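PDB 6LA0: glycoside hydrolase family 5 from Aspergillus oryzae, which hydrolyses glycosidic bonds as a rutinosidase, and probably also releases glucose from the non-reducing ends of beta-1,3-glucans. Local coordinates for residues 79-84 and 123-128; 12-17 and 326-331; 95-100 and 172-177; 242-247 and 290-295. All coordinates share one frame; numbering follows the deposited sequence.

Contact 1 of 4, residues 79-84 and 123-128; sequences KLASVG and TKYGMH
Ala81 and Tyr125 meet through a CH-pi contact. The methyl CB of Ala81 sits 3.4 Å from the centroid of the Tyr125 ring, 9° off the ring normal, almost over its centre. The six ring carbons of Tyr125 lie 3.5 to 3.8 Å from Ala81 CB. Tyr125 holds its ring there with CG beside the backbone N and anti to the carbonyl carbon (chi1 -59°). The opposite face is covered by CG of Lys124, so the ring lies between a methyl and a methylene.

The second contact is apolar. Met127 points toward Ala81 with an extended chain, and its CE stops 3.8 Å from Ala81 CB. Its side chain also packs on Leu88 of strand 87-92. The contact thus joins the C-terminal ends of helices 74-81 and 110-125, two neighbouring outer helices of the TIM barrel.

The polar groups lie around this patch. The hydroxyl of Tyr125 bonds to Asp78 of helix 74-81, and Lys124 NZ donates to Tyr125 OH at 2.9 Å. On the other segment a Schellman motif closes the helix, with Gly84 at positive phi as the C-prime residue. Gly84 N bonds Ala81 O at 2.8 Å, and Val85 N turns back to Leu80 O.

Contact 2 of 4, residues 12-17 and 326-331; sequences VNWTTF and YSQGSC. With NAG (2-acetamido-2-deoxy-beta-D-glucopyranose), chain C.
Gln328 meets the turn of residues 13-17. Its aliphatic part makes the clearest contacts. CB lies 3.5 Å from Phe17 O and 4.1 Å from Trp14 CE3, at the edge of the indole and near its plane. CG lies 3.4 Å from Trp14 O. The chain bends at chi2 (-59°), which brings the side-chain end up to the carbonyls of Trp14 and Phe17. The amide plane stands at 86° to the indole.

The turn is shaped by Asn13. Its backbone O accepts from two amides, Thr16 N at 3.0 Å and Phe17 N at 2.8 Å. Its side-chain OD1 accepts from Thr15 N at 3.0 Å, in the carbonyl plane, which makes an Asx turn. Thr15 OG1 also donates to OD1, from above that plane. Two donors therefore fix the amide of Asn13. Its ND2 is bonded covalently to C1 of a 2-acetamido-2-deoxy-beta-D-glucopyranose, and Asn13-Trp14-Thr15 is the N-glycosylation sequon.

The contact joins the segment before strand 19-23 to the start of strand 329-332, so it lies where the first and last strands of the TIM barrel run side by side. Backbone bonds from Gln328 and Ser330 to Ala19 mark this pairing. Further in, Val12 CG1 and Phe17 CD2 cover one face of the Trp14 indole. Trp14 NE1 bonds Thr185, and its ring meets Phe295 of strand 294-303.

Contact 3 of 4, residues 95-100 and 172-177; sequences AAWIKL and ISFVQN
This is an aromatic edge-to-face contact near the surface, between a loop and a helix of the TIM barrel. Trp97 lies in the loop that leads from strand 87-92 to helix 110-125. Phe174 lies near the C-terminal end of helix 158-176. The two side chains cross at about a right angle, with ring planes at 88°. The six-membered ring of Trp97 turns its edge to the face of Phe174, and the centroids are 5.6 Å apart. The pair is offset. CH2 of Trp97 stands 4.0 Å above the plane of the Phe174 ring, toward the rim rather than over the centre.

The nearest approach is from Trp97 CZ3 to Phe174 CB, at 3.8 Å. CB lies at the edge of the indole, near its plane. The same two indole carbons, CZ3 and CH2, are each 4.0 Å from Phe174 CG, so the indole corner sits where the phenyl ring joins its chain. Phe174 holds CG opposite the backbone N (chi1 179°), which carries its ring out from the helix to present a face to the indole.

Two aliphatic side chains flank the pair: Leu114 of helix 110-125 touches both rings, and Val171, on the same helix as Phe174, packs on Trp97. The indole NE1 bonds Thr92 OG1. The polar atom of the indole is therefore satisfied away from Phe174, and the contact itself rests on C-H edge atoms against a pi face and on van der Waals packing.

Contact 4 of 4, residues 242-247 and 290-295; sequences KPEQYW and GKFPVF
Lys291 is the first residue of 290-295 to come near Glu244. Its backbone N and its CB are each 4.4 Å from Glu244 OE2. Its amine turns elsewhere, to the carbonyls of Ser248, at the end of helix 244-248, and Leu251 beyond it.

Phe292 follows and comes closer. Its N is 3.7 Å from Glu244 OE2, too long for a hydrogen bond. The same oxygen lies at the edge of the Phe292 ring, near its plane, 4.2 Å from CD2. Glu244 gets to this place with CG opposite its backbone N (chi1 171°) and a bend at chi2 (-93°). Its other oxygen, OE1, accepts from the backbone N of Asp289, which ties the carboxylate to the loop just before the segment.

The two segments belong to the later part of the TIM barrel. The short, weakly bonded helix 244-248 follows strand 235-237, and strand 294-303 begins at Val294, where it runs parallel to strand 257-265. Pro293 turns away from Glu244 and packs on Trp14 and Val258. Val294 then points back, and its CG2 meets Glu244 CB at 4.3 Å. Phe259 of strand 257-265 also packs on the Glu244 side chain.

Overall arrangement
Contacts 2 and 4 are neighbours, with centres about 12 Å apart. A probable hydrogen bond of 2.9 Å runs from Gln328 N to Val294 O, and Ser330 N packs 3.5 Å from Phe295 CE1. Contact 1 reaches contact 2 through His128, whose ND1 is 3.5 Å from Val12 CG2; their centres are about 17 Å apart. Contact 3 stands apart, with centres 25 to 27 Å from the other three and no touch. Along the chain, contact 2 spans the other three, contacts 1 and 3 interleave, and contact 4 follows both. The only sugar bonded within these segments is that on Asn13, in contact 2.

Contact 1 of 4, residues 79-84 and 123-128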
# COMPACT_ATOMS: atom_id res chain seq x y z
N LYS A 79 -20.15 -0.67 0.65
CA LYS A 79 -19.99 -0.99 2.06
C LYS A 79 -18.95 -0.10 2.73
O LYS A 79 -19.12 0.30 3.89
CB LYS A 79 -19.63 -2.46 2.24
CG LYS A 79 -19.62 -2.88 3.69
CD LYS A 79 -19.39 -4.38 3.81
CE LYS A 79 -20.69 -5.16 3.70
NZ LYS A 79 -20.43 -6.58 4.03
N LEU A 80 -17.85 0.22 2.03
CA LEU A 80 -16.86 1.13 2.60
C LEU A 80 -17.44 2.52 2.83
O LEU A 80 -17.25 3.13 3.89
CB LEU A 80 -15.63 1.22 1.70
CG LEU A 80 -14.81 -0.08 1.61
CD1 LEU A 80 -13.86 -0.08 0.40
CD2 LEU A 80 -14.06 -0.31 2.92
N ALA A 81 -18.17 3.04 1.84
CA ALA A 81 -18.77 4.37 1.96
C ALA A 81 -19.81 4.44 3.08
O ALA A 81 -19.95 5.48 3.72
CB ALA A 81 -19.40 4.78 0.64
N SER A 82 -20.53 3.33 3.33
CA SER A 82 -21.57 3.34 4.35
C SER A 82 -21.04 3.71 5.74
O SER A 82 -21.83 4.11 6.59
CB SER A 82 -22.28 1.98 4.41
OG SER A 82 -21.51 1.02 5.10
N VAL A 83 -19.74 3.54 6.00
CA VAL A 83 -19.17 3.96 7.27
C VAL A 83 -18.26 5.18 7.11
O VAL A 83 -17.61 5.60 8.08
CB VAL A 83 -18.42 2.81 7.97
CG1 VAL A 83 -19.42 1.79 8.53
CG2 VAL A 83 -17.43 2.16 7.03
N GLY A 84 -18.21 5.76 5.92
CA GLY A 84 -17.52 7.02 5.73
C GLY A 84 -16.08 6.92 5.28
O GLY A 84 -15.31 7.87 5.50
N THR A 123 -16.98 9.37 -8.23
CA THR A 123 -18.21 9.98 -8.72
C THR A 123 -19.32 9.89 -7.69
O THR A 123 -20.03 10.88 -7.44
CB THR A 123 -18.65 9.31 -10.02
OG1 THR A 123 -17.69 9.58 -11.05
CG2 THR A 123 -20.01 9.84 -10.45
N LYS A 124 -19.49 8.72 -7.08
CA LYS A 124 -20.63 8.53 -6.19
C LYS A 124 -20.36 9.06 -4.79
O LYS A 124 -21.27 9.60 -4.16
CB LYS A 124 -21.01 7.06 -6.14
CG LYS A 124 -22.23 6.83 -5.29
CD LYS A 124 -23.06 5.68 -5.80
CE LYS A 124 -24.27 5.50 -4.91
NZ LYS A 124 -24.51 4.07 -4.64
N TYR A 125 -19.13 8.92 -4.29
CA TYR A 125 -18.85 9.16 -2.87
C TYR A 125 -17.78 10.21 -2.60
O TYR A 125 -17.58 10.57 -1.43
CB TYR A 125 -18.44 7.84 -2.19
CG TYR A 125 -19.51 6.78 -2.29
CD1 TYR A 125 -20.74 6.96 -1.69
CD2 TYR A 125 -19.29 5.61 -3.01
CE1 TYR A 125 -21.73 6.01 -1.79
CE2 TYR A 125 -20.27 4.64 -3.10
CZ TYR A 125 -21.49 4.85 -2.49
OH TYR A 125 -22.48 3.88 -2.59
N GLY A 126 -17.09 10.70 -3.62
CA GLY A 126 -16.07 11.71 -3.41
C GLY A 126 -14.78 11.23 -2.80
O GLY A 126 -14.07 12.03 -2.17
N MET A 127 -14.43 9.95 -2.95
CA MET A 127 -13.22 9.46 -2.32
C MET A 127 -11.97 9.94 -3.05
O MET A 127 -12.01 10.28 -4.24
CB MET A 127 -13.22 7.93 -2.26
CG MET A 127 -14.42 7.31 -1.54
SD MET A 127 -14.21 5.55 -1.25
CE MET A 127 -15.87 5.09 -0.74
N HIS A 128 -10.86 9.97 -2.32
CA HIS A 128 -9.54 10.21 -2.89
C HIS A 128 -8.86 8.87 -3.16
O HIS A 128 -9.06 7.91 -2.41
CB HIS A 128 -8.68 11.04 -1.93
CG HIS A 128 -7.42 11.58 -2.54
ND1 HIS A 128 -7.40 12.71 -3.33
CD2 HIS A 128 -6.14 11.15 -2.46
CE1 HIS A 128 -6.15 12.95 -3.71
NE2 HIS A 128 -5.37 12.02 -3.20

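Contact 2 of 4, residues 12-17 and 326-331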
# COMPACT_ATOMS: atom_id res chain seq x y z
N VAL A 12 -5.74 18.22 -3.80
CA VAL A 12 -5.52 17.92 -2.39
C VAL A 12 -4.19 18.51 -1.95
O VAL A 12 -3.17 18.37 -2.64
CB VAL A 12 -5.57 16.40 -2.15
CG1 VAL A 12 -4.78 16.03 -0.94
CG2 VAL A 12 -7.03 15.92 -2.04
N ASN A 13 -4.18 19.16 -0.79
CA ASN A 13 -2.95 19.64 -0.16
C ASN A 13 -2.75 18.84 1.11
O ASN A 13 -3.50 18.99 2.08
CB ASN A 13 -3.04 21.13 0.14
CG ASN A 13 -1.74 21.69 0.64
OD1 ASN A 13 -1.11 21.15 1.54
ND2 ASN A 13 -1.33 22.80 0.05
N TRP A 14 -1.73 17.98 1.12
CA TRP A 14 -1.62 17.00 2.18
C TRP A 14 -1.16 17.62 3.50
O TRP A 14 -1.18 16.93 4.52
CB TRP A 14 -0.66 15.88 1.76
CG TRP A 14 -1.33 14.77 0.95
CD1 TRP A 14 -1.20 14.55 -0.40
CD2 TRP A 14 -2.21 13.74 1.44
NE1 TRP A 14 -1.95 13.45 -0.78
CE2 TRP A 14 -2.58 12.93 0.33
CE3 TRP A 14 -2.73 13.42 2.70
CZ2 TRP A 14 -3.44 11.83 0.45
CZ3 TRP A 14 -3.58 12.33 2.81
CH2 TRP A 14 -3.92 11.55 1.70
N THR A 15 -0.73 18.89 3.51
CA THR A 15 -0.45 19.51 4.81
C THR A 15 -1.72 19.86 5.58
O THR A 15 -1.64 20.13 6.78
CB THR A 15 0.41 20.78 4.65
OG1 THR A 15 -0.40 21.85 4.18
CG2 THR A 15 1.57 20.54 3.68
N THR A 16 -2.87 19.91 4.90
CA THR A 16 -4.17 20.21 5.52
C THR A 16 -5.20 19.10 5.33
O THR A 16 -6.06 18.92 6.19
CB THR A 16 -4.73 21.53 4.95
OG1 THR A 16 -4.87 21.43 3.52
CG2 THR A 16 -3.80 22.70 5.26
N PHE A 17 -5.14 18.36 4.23
CA PHE A 17 -6.07 17.28 3.97
C PHE A 17 -5.85 16.11 4.93
O PHE A 17 -4.71 15.74 5.23
CB PHE A 17 -5.89 16.82 2.52
CG PHE A 17 -6.83 15.73 2.08
CD1 PHE A 17 -8.15 16.01 1.74
CD2 PHE A 17 -6.37 14.43 1.94
CE1 PHE A 17 -9.01 14.99 1.30
CE2 PHE A 17 -7.23 13.41 1.50
CZ PHE A 17 -8.55 13.70 1.18
N TYR A 326 -1.96 12.62 15.17
CA TYR A 326 -0.55 13.00 14.95
C TYR A 326 -0.19 13.13 13.47
O TYR A 326 0.83 13.70 13.18
CB TYR A 326 0.37 11.98 15.60
CG TYR A 326 0.36 12.04 17.12
CD1 TYR A 326 1.14 12.94 17.81
CD2 TYR A 326 -0.42 11.19 17.85
CE1 TYR A 326 1.13 12.99 19.19
CE2 TYR A 326 -0.43 11.20 19.23
CZ TYR A 326 0.34 12.12 19.90
OH TYR A 326 0.31 12.16 21.26
N SER A 327 -1.04 12.60 12.59
CA SER A 327 -0.70 12.57 11.15
C SER A 327 -1.90 12.97 10.28
O SER A 327 -2.77 13.63 10.78
CB SER A 327 0.08 11.30 10.82
OG SER A 327 -0.72 10.23 10.31
N GLN A 328 -1.90 12.62 8.99
CA GLN A 328 -3.02 13.04 8.12
C GLN A 328 -4.06 11.91 7.96
O GLN A 328 -4.87 12.02 7.11
CB GLN A 328 -2.52 13.51 6.75
CG GLN A 328 -1.37 14.50 6.84
CD GLN A 328 -1.72 15.75 7.61
OE1 GLN A 328 -2.65 16.45 7.27
NE2 GLN A 328 -0.97 16.03 8.64
N GLY A 329 -3.97 10.86 8.77
CA GLY A 329 -4.93 9.78 8.67
C GLY A 329 -4.27 8.45 8.35
O GLY A 329 -3.04 8.33 8.44
N SER A 330 -5.06 7.46 7.92
CA SER A 330 -4.55 6.10 7.80
C SER A 330 -5.38 5.31 6.80
O SER A 330 -6.54 5.62 6.53
CB SER A 330 -4.56 5.39 9.16
OG SER A 330 -5.88 5.18 9.58
N CYS A 331 -4.76 4.26 6.26
CA CYS A 331 -5.45 3.24 5.46
C CYS A 331 -5.19 1.88 6.08
O CYS A 331 -4.04 1.45 6.17
CB CYS A 331 -4.97 3.23 4.00
SG CYS A 331 -5.67 4.55 2.97
C1 NAG C . -0.11 23.41 0.45
C2 NAG C . 0.47 24.20 -0.72
C3 NAG C . 1.81 24.81 -0.31
C4 NAG C . 1.65 25.64 0.96
C5 NAG C . 1.01 24.79 2.05
C6 NAG C . 0.73 25.55 3.32
C7 NAG C . 0.45 23.80 -3.14
C8 NAG C . 0.65 22.79 -4.24
N2 NAG C . 0.63 23.35 -1.89
O3 NAG C . 2.32 25.62 -1.37
O4 NAG C . 2.92 26.09 1.40
O5 NAG C . -0.25 24.26 1.59
O6 NAG C . -0.06 26.70 3.07
O7 NAG C . 0.14 24.97 -3.38

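Contact 3 of 4, residues 95-100 and 172-177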
# COMPACT_ATOMS: atom_id res chain seq x y z
N ALA A 95 3.46 -4.37 -13.92
CA ALA A 95 2.95 -5.03 -15.13
C ALA A 95 1.58 -4.53 -15.55
O ALA A 95 1.15 -4.83 -16.67
CB ALA A 95 2.89 -6.55 -14.90
N ALA A 96 0.87 -3.82 -14.67
CA ALA A 96 -0.37 -3.16 -15.07
C ALA A 96 -0.11 -2.01 -16.02
O ALA A 96 -1.03 -1.57 -16.73
CB ALA A 96 -1.10 -2.63 -13.83
N TRP A 97 1.12 -1.51 -16.06
CA TRP A 97 1.44 -0.25 -16.70
C TRP A 97 2.40 -0.39 -17.88
O TRP A 97 2.30 0.38 -18.83
CB TRP A 97 2.03 0.72 -15.66
CG TRP A 97 1.15 0.91 -14.45
CD1 TRP A 97 1.31 0.34 -13.21
CD2 TRP A 97 -0.01 1.76 -14.36
NE1 TRP A 97 0.31 0.78 -12.36
CE2 TRP A 97 -0.50 1.65 -13.03
CE3 TRP A 97 -0.66 2.61 -15.25
CZ2 TRP A 97 -1.63 2.33 -12.60
CZ3 TRP A 97 -1.77 3.30 -14.83
CH2 TRP A 97 -2.25 3.16 -13.50
N ILE A 98 3.33 -1.35 -17.82
CA ILE A 98 4.24 -1.63 -18.93
C ILE A 98 4.34 -3.14 -19.11
O ILE A 98 4.01 -3.93 -18.22
CB ILE A 98 5.65 -1.04 -18.73
CG1 ILE A 98 6.36 -1.74 -17.56
CG2 ILE A 98 5.61 0.49 -18.57
CD1 ILE A 98 7.84 -1.34 -17.46
N LYS A 99 4.79 -3.53 -20.30
CA LYS A 99 5.09 -4.93 -20.59
C LYS A 99 6.60 -5.06 -20.62
O LYS A 99 7.25 -4.76 -21.63
CB LYS A 99 4.47 -5.39 -21.91
CG LYS A 99 4.29 -6.91 -21.98
CD LYS A 99 5.58 -7.72 -22.14
CE LYS A 99 5.34 -9.06 -22.87
NZ LYS A 99 6.53 -9.96 -22.82
N LEU A 100 7.15 -5.52 -19.51
CA LEU A 100 8.60 -5.64 -19.36
C LEU A 100 9.08 -6.95 -19.96
O LEU A 100 8.59 -8.02 -19.57
CB LEU A 100 8.97 -5.55 -17.89
CG LEU A 100 10.45 -5.54 -17.54
CD1 LEU A 100 10.96 -4.17 -17.85
CD2 LEU A 100 10.67 -5.87 -16.08
N ILE A 172 0.94 8.85 -14.81
CA ILE A 172 0.63 10.27 -14.98
C ILE A 172 -0.48 10.44 -16.00
O ILE A 172 -1.44 11.19 -15.78
CB ILE A 172 1.90 11.05 -15.39
CG1 ILE A 172 2.89 11.15 -14.22
CG2 ILE A 172 1.51 12.44 -15.85
CD1 ILE A 172 4.27 11.66 -14.63
N SER A 173 -0.35 9.75 -17.15
CA SER A 173 -1.36 9.86 -18.20
C SER A 173 -2.72 9.37 -17.72
O SER A 173 -3.74 10.03 -17.96
CB SER A 173 -0.88 9.07 -19.43
OG SER A 173 -1.90 8.95 -20.42
N PHE A 174 -2.75 8.23 -17.02
CA PHE A 174 -4.00 7.72 -16.43
C PHE A 174 -4.69 8.77 -15.56
O PHE A 174 -5.90 9.00 -15.67
CB PHE A 174 -3.69 6.46 -15.61
CG PHE A 174 -4.91 5.84 -14.94
CD1 PHE A 174 -5.34 6.28 -13.68
CD2 PHE A 174 -5.59 4.81 -15.55
CE1 PHE A 174 -6.45 5.71 -13.07
CE2 PHE A 174 -6.70 4.22 -14.94
CZ PHE A 174 -7.13 4.67 -13.70
N VAL A 175 -3.92 9.43 -14.68
CA VAL A 175 -4.46 10.49 -13.84
C VAL A 175 -4.94 11.67 -14.69
O VAL A 175 -6.04 12.19 -14.49
CB VAL A 175 -3.41 10.93 -12.81
CG1 VAL A 175 -3.87 12.18 -12.04
CG2 VAL A 175 -3.06 9.79 -11.88
N GLN A 176 -4.11 12.09 -15.65
CA GLN A 176 -4.44 13.27 -16.44
C GLN A 176 -5.71 13.08 -17.26
O GLN A 176 -6.50 14.02 -17.42
CB GLN A 176 -3.26 13.62 -17.36
CG GLN A 176 -2.14 14.38 -16.67
CD GLN A 176 -2.59 15.72 -16.12
OE1 GLN A 176 -3.14 15.80 -15.02
NE2 GLN A 176 -2.35 16.79 -16.88
N ASN A 177 -5.92 11.87 -17.80
CA ASN A 177 -7.07 11.58 -18.64
C ASN A 177 -8.21 10.92 -17.86
O ASN A 177 -9.14 10.38 -18.47
CB ASN A 177 -6.64 10.72 -19.83
CG ASN A 177 -5.54 11.38 -20.64
OD1 ASN A 177 -4.46 10.83 -20.83
ND2 ASN A 177 -5.81 12.60 -21.08

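Contact 4 of 4, residues 242-247 and 290-295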
# COMPACT_ATOMS: atom_id res chain seq x y z
N LYS A 242 12.65 4.30 7.15
CA LYS A 242 13.28 5.44 7.81
C LYS A 242 12.23 6.40 8.37
O LYS A 242 11.09 6.43 7.91
CB LYS A 242 14.17 6.20 6.83
CG LYS A 242 15.10 5.35 6.00
CD LYS A 242 16.17 4.68 6.84
CE LYS A 242 17.41 4.45 6.00
NZ LYS A 242 18.49 3.79 6.79
N PRO A 243 12.60 7.21 9.36
CA PRO A 243 11.73 8.33 9.74
C PRO A 243 11.71 9.37 8.65
O PRO A 243 12.65 9.50 7.87
CB PRO A 243 12.37 8.88 11.02
CG PRO A 243 13.77 8.35 11.02
CD PRO A 243 13.71 7.02 10.31
N GLU A 244 10.61 10.13 8.59
CA GLU A 244 10.55 11.22 7.62
C GLU A 244 11.75 12.15 7.77
O GLU A 244 12.27 12.66 6.77
CB GLU A 244 9.23 11.99 7.76
CG GLU A 244 9.17 13.29 6.94
CD GLU A 244 9.60 14.51 7.74
OE1 GLU A 244 9.87 14.38 8.95
OE2 GLU A 244 9.68 15.61 7.16
N GLN A 245 12.23 12.35 9.01
CA GLN A 245 13.37 13.25 9.19
C GLN A 245 14.63 12.78 8.47
O GLN A 245 15.52 13.61 8.20
CB GLN A 245 13.65 13.43 10.69
CG GLN A 245 12.57 14.23 11.39
CD GLN A 245 11.53 13.34 12.05
OE1 GLN A 245 11.10 12.32 11.48
NE2 GLN A 245 11.10 13.72 13.24
N TYR A 246 14.74 11.48 8.17
CA TYR A 246 15.90 10.96 7.44
C TYR A 246 15.94 11.49 6.02
O TYR A 246 17.03 11.66 5.46
CB TYR A 246 15.86 9.42 7.44
CG TYR A 246 16.96 8.75 6.62
CD1 TYR A 246 16.81 8.56 5.24
CD2 TYR A 246 18.14 8.31 7.22
CE1 TYR A 246 17.81 7.95 4.48
CE2 TYR A 246 19.15 7.70 6.47
CZ TYR A 246 18.97 7.52 5.10
OH TYR A 246 19.95 6.91 4.34
N TRP A 247 14.78 11.76 5.42
CA TRP A 247 14.70 12.16 4.02
C TRP A 247 14.49 13.65 3.83
O TRP A 247 14.75 14.18 2.74
CB TRP A 247 13.54 11.43 3.31
CG TRP A 247 13.64 9.93 3.31
CD1 TRP A 247 12.95 9.06 4.11
CD2 TRP A 247 14.46 9.12 2.45
NE1 TRP A 247 13.31 7.77 3.82
CE2 TRP A 247 14.23 7.77 2.80
CE3 TRP A 247 15.38 9.40 1.43
CZ2 TRP A 247 14.88 6.71 2.17
CZ3 TRP A 247 16.02 8.35 0.80
CH2 TRP A 247 15.76 7.02 1.17
N GLY A 290 7.54 18.33 10.32
CA GLY A 290 6.69 19.38 9.77
C GLY A 290 7.13 19.98 8.44
O GLY A 290 6.38 20.79 7.87
N LYS A 291 8.32 19.67 7.94
CA LYS A 291 8.70 20.17 6.62
C LYS A 291 7.85 19.51 5.53
O LYS A 291 7.51 20.16 4.53
CB LYS A 291 10.19 19.94 6.35
CG LYS A 291 10.69 20.58 5.04
CD LYS A 291 12.11 20.13 4.68
CE LYS A 291 12.57 20.80 3.38
NZ LYS A 291 13.97 20.43 3.02
N PHE A 292 7.49 18.24 5.71
CA PHE A 292 6.56 17.52 4.85
C PHE A 292 5.56 16.75 5.71
O PHE A 292 5.90 16.32 6.82
CB PHE A 292 7.29 16.53 3.93
CG PHE A 292 8.27 17.18 3.00
CD1 PHE A 292 7.83 17.84 1.86
CD2 PHE A 292 9.63 17.08 3.23
CE1 PHE A 292 8.74 18.43 0.98
CE2 PHE A 292 10.55 17.67 2.37
CZ PHE A 292 10.11 18.35 1.24
N PRO A 293 4.34 16.54 5.23
CA PRO A 293 3.33 15.82 6.02
C PRO A 293 3.49 14.30 5.91
O PRO A 293 4.17 13.76 5.04
CB PRO A 293 2.01 16.28 5.39
CG PRO A 293 2.36 16.52 3.94
CD PRO A 293 3.81 17.00 3.93
N VAL A 294 2.80 13.61 6.83
CA VAL A 294 2.90 12.16 7.00
C VAL A 294 1.52 11.52 6.91
O VAL A 294 0.56 12.03 7.50
CB VAL A 294 3.56 11.79 8.35
CG1 VAL A 294 3.55 10.29 8.55
CG2 VAL A 294 4.97 12.34 8.43
N PHE A 295 1.43 10.40 6.19
CA PHE A 295 0.23 9.58 6.08
C PHE A 295 0.59 8.14 6.43
O PHE A 295 1.68 7.66 6.08
CB PHE A 295 -0.37 9.65 4.65
CG PHE A 295 -1.70 8.94 4.50
CD1 PHE A 295 -2.87 9.51 4.98
CD2 PHE A 295 -1.79 7.73 3.83
CE1 PHE A 295 -4.10 8.87 4.81
CE2 PHE A 295 -3.01 7.08 3.66
CZ PHE A 295 -4.17 7.65 4.15